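Local coordinates for hypothetical protein (Parabacteroides distasonis, PDB 4JM1), which is of unknown function but folds as a small alpha/beta domain resembling the prodomain of alpha-lytic protease, at residues 24-29 and 60-65. Residues are numbered along the deposited sequence; the frame is centred on the assembly and turned at random.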
loop_
_atom_site.group_PDB
_atom_site.type_symbol
_atom_site.label_atom_id
_atom_site.label_comp_id
_atom_site.label_asym_id
_atom_site.label_seq_id
_atom_site.Cartn_x
_atom_site.Cartn_y
_atom_site.Cartn_z
ATOM N N PHE A 24 7.342 3.204 3.553
ATOM C CA PHE A 24 6.560 2.288 2.729
ATOM C C PHE A 24 5.187 2.871 2.415
ATOM O O PHE A 24 4.594 3.596 3.217
ATOM C CB PHE A 24 6.409 0.917 3.404
ATOM C CG PHE A 24 7.698 0.132 3.469
ATOM C CD1 PHE A 24 8.557 0.268 4.535
ATOM C CD2 PHE A 24 8.052 -0.720 2.463
ATOM C CE1 PHE A 24 9.758 -0.446 4.599
ATOM C CE2 PHE A 24 9.251 -1.444 2.511
ATOM C CZ PHE A 24 10.088 -1.317 3.580
ATOM N N LEU A 25 4.681 2.497 1.252
ATOM C CA LEU A 25 3.282 2.770 0.877
ATOM C C LEU A 25 2.499 1.510 1.195
ATOM O O LEU A 25 2.766 0.450 0.620
ATOM C CB LEU A 25 3.156 3.134 -0.607
ATOM C CG LEU A 25 1.735 3.280 -1.159
ATOM C CD1 LEU A 25 0.905 4.293 -0.383
ATOM C CD2 LEU A 25 1.818 3.647 -2.656
ATOM N N VAL A 26 1.569 1.641 2.132
ATOM C CA VAL A 26 0.736 0.542 2.599
ATOM C C VAL A 26 -0.656 0.673 1.978
ATOM O O VAL A 26 -1.276 1.757 2.049
ATOM C CB VAL A 26 0.620 0.510 4.119
ATOM C CG1 VAL A 26 -0.275 -0.660 4.566
ATOM C CG2 VAL A 26 2.015 0.423 4.780
ATOM N N ILE A 27 -1.082 -0.402 1.316
ATOM C CA ILE A 27 -2.332 -0.440 0.588
ATOM C C ILE A 27 -3.200 -1.574 1.128
ATOM O O ILE A 27 -2.778 -2.733 1.129
ATOM C CB ILE A 27 -2.072 -0.567 -0.923
ATOM C CG1 ILE A 27 -1.235 0.662 -1.404
ATOM C CG2 ILE A 27 -3.380 -0.676 -1.687
ATOM C CD1 ILE A 27 -0.756 0.635 -2.827
ATOM N N ALA A 28 -4.414 -1.213 1.556
ATOM C CA ALA A 28 -5.360 -2.158 2.152
ATOM C C ALA A 28 -6.419 -2.527 1.111
ATOM O O ALA A 28 -7.076 -1.649 0.549
ATOM C CB ALA A 28 -6.011 -1.559 3.399
ATOM N N ILE A 29 -6.574 -3.831 0.889
ATOM C CA ILE A 29 -7.529 -4.394 -0.057
ATOM C C ILE A 29 -8.492 -5.367 0.643
ATOM O O ILE A 29 -8.241 -5.839 1.770
ATOM C CB ILE A 29 -6.805 -5.140 -1.234
ATOM C CG1 ILE A 29 -5.992 -6.332 -0.707
ATOM C CG2 ILE A 29 -5.923 -4.168 -2.012
ATOM C CD1 ILE A 29 -5.617 -7.323 -1.791
ATOM N N LEU A 60 3.517 -2.309 0.557
ATOM C CA LEU A 60 3.049 -3.387 1.406
ATOM C C LEU A 60 1.549 -3.502 1.199
ATOM O O LEU A 60 0.845 -2.488 1.268
ATOM C CB LEU A 60 3.379 -3.145 2.896
ATOM C CG LEU A 60 4.845 -2.807 3.154
ATOM C CD1 LEU A 60 4.988 -2.335 4.616
ATOM C CD2 LEU A 60 5.785 -3.980 2.806
ATOM N N ILE A 61 1.061 -4.726 0.982
ATOM C CA ILE A 61 -0.367 -5.000 0.920
ATOM C C ILE A 61 -0.833 -5.582 2.244
ATOM O O ILE A 61 -0.179 -6.454 2.799
ATOM C CB ILE A 61 -0.735 -5.968 -0.232
ATOM C CG1 ILE A 61 -0.102 -5.500 -1.565
ATOM C CG2 ILE A 61 -2.289 -6.146 -0.321
ATOM C CD1 ILE A 61 -0.616 -4.191 -2.156
ATOM N N VAL A 62 -1.931 -5.035 2.757
ATOM C CA VAL A 62 -2.586 -5.557 3.933
ATOM C C VAL A 62 -4.088 -5.767 3.642
ATOM O O VAL A 62 -4.623 -5.271 2.640
ATOM C CB VAL A 62 -2.415 -4.567 5.156
ATOM C CG1 VAL A 62 -0.918 -4.397 5.540
ATOM C CG2 VAL A 62 -3.110 -3.227 4.939
ATOM N N ASP A 63 -4.736 -6.568 4.500
ATOM C CA ASP A 63 -6.183 -6.815 4.388
ATOM C C ASP A 63 -6.907 -5.715 5.146
ATOM O O ASP A 63 -6.681 -5.537 6.342
ATOM C CB ASP A 63 -6.508 -8.200 4.941
ATOM C CG ASP A 63 -7.954 -8.642 4.692
ATOM O OD1 ASP A 63 -8.832 -7.814 4.352
ATOM O OD2 ASP A 63 -8.192 -9.864 4.825
ATOM N N ILE A 64 -7.799 -5.002 4.448
ATOM C CA ILE A 64 -8.645 -3.983 5.076
ATOM C C ILE A 64 -9.424 -4.517 6.304
ATOM O O ILE A 64 -9.719 -3.766 7.240
ATOM C CB ILE A 64 -9.647 -3.383 4.044
ATOM C CG1 ILE A 64 -10.298 -2.087 4.557
ATOM C CG2 ILE A 64 -10.744 -4.428 3.624
ATOM C CD1 ILE A 64 -9.343 -0.883 4.640
ATOM N N LYS A 65 -9.705 -5.813 6.303
ATOM C CA LYS A 65 -10.493 -6.421 7.372
ATOM C C LYS A 65 -9.720 -6.630 8.661
ATOM O O LYS A 65 -10.331 -6.928 9.701
ATOM C CB LYS A 65 -11.085 -7.755 6.923
ATOM C CG LYS A 65 -12.099 -7.617 5.763
ATOM C CD LYS A 65 -12.709 -8.933 5.352
ATOM C CE LYS A 65 -11.720 -9.891 4.698
ATOM N NZ LYS A 65 -11.031 -9.273 3.489
#
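With CG anti to the backbone N (chi1 -172°), the Asp63 carboxylate reaches forward along its own chain, where OD1 accepts the backbone N of Lys65 at 2.9 Å and closes an Asx turn. That N-H arrives well above the carboxylate plane, whereas the syn lone pair of the same OD1 takes Lys65 NZ at 2.8 Å in a salt bridge; OD2 adds a weaker bond to the ammonium. Lys65 NZ also forms a salt bridge with Asp30 and a hydrogen bond to the carbonyl of Ala31, so the buried carboxylate is tied to the chain that follows strand 24-29. An alanine in place of Asp63 would remove both grips on Lys65 and would probably loosen the turn at the strand's end. Between the strands, the geometry is that of parallel pairing: Ile27 N donates to Leu60 O and Ile29 N to Val62 O, while Ile27 O accepts Val62 N at 2.9 Å, the donor 30° out of the carbonyl plane. Ile64 N donates to Ile29 O at 2.8 Å, completing the last parallel bridge, Ile29 with Asp63, although Ile64 lies past the strand. These strands flank helix 38-50 in sequence as a beta-alpha-beta unit and form the central pair of a four-stranded mixed sheet. On the helix-covered face, Ile29 sets CG1 in the crowded position between backbone N and carbonyl carbon (chi1 63°), which brings CG1 to 3.7 Å from Ile61 CG2; both isoleucines then pack on Leu40. On the opposite face, Ala28 CB touches Val62 CG2 at 3.7 Å and Ile64 CD1 at 3.6 Å, while Val26 CG1 touches both Val62 methyls, the two side chains crossing at about a right angle. Towards the start of the pairing, Leu60 CD1 lies obliquely against Phe24, 3.8 Å from its CB.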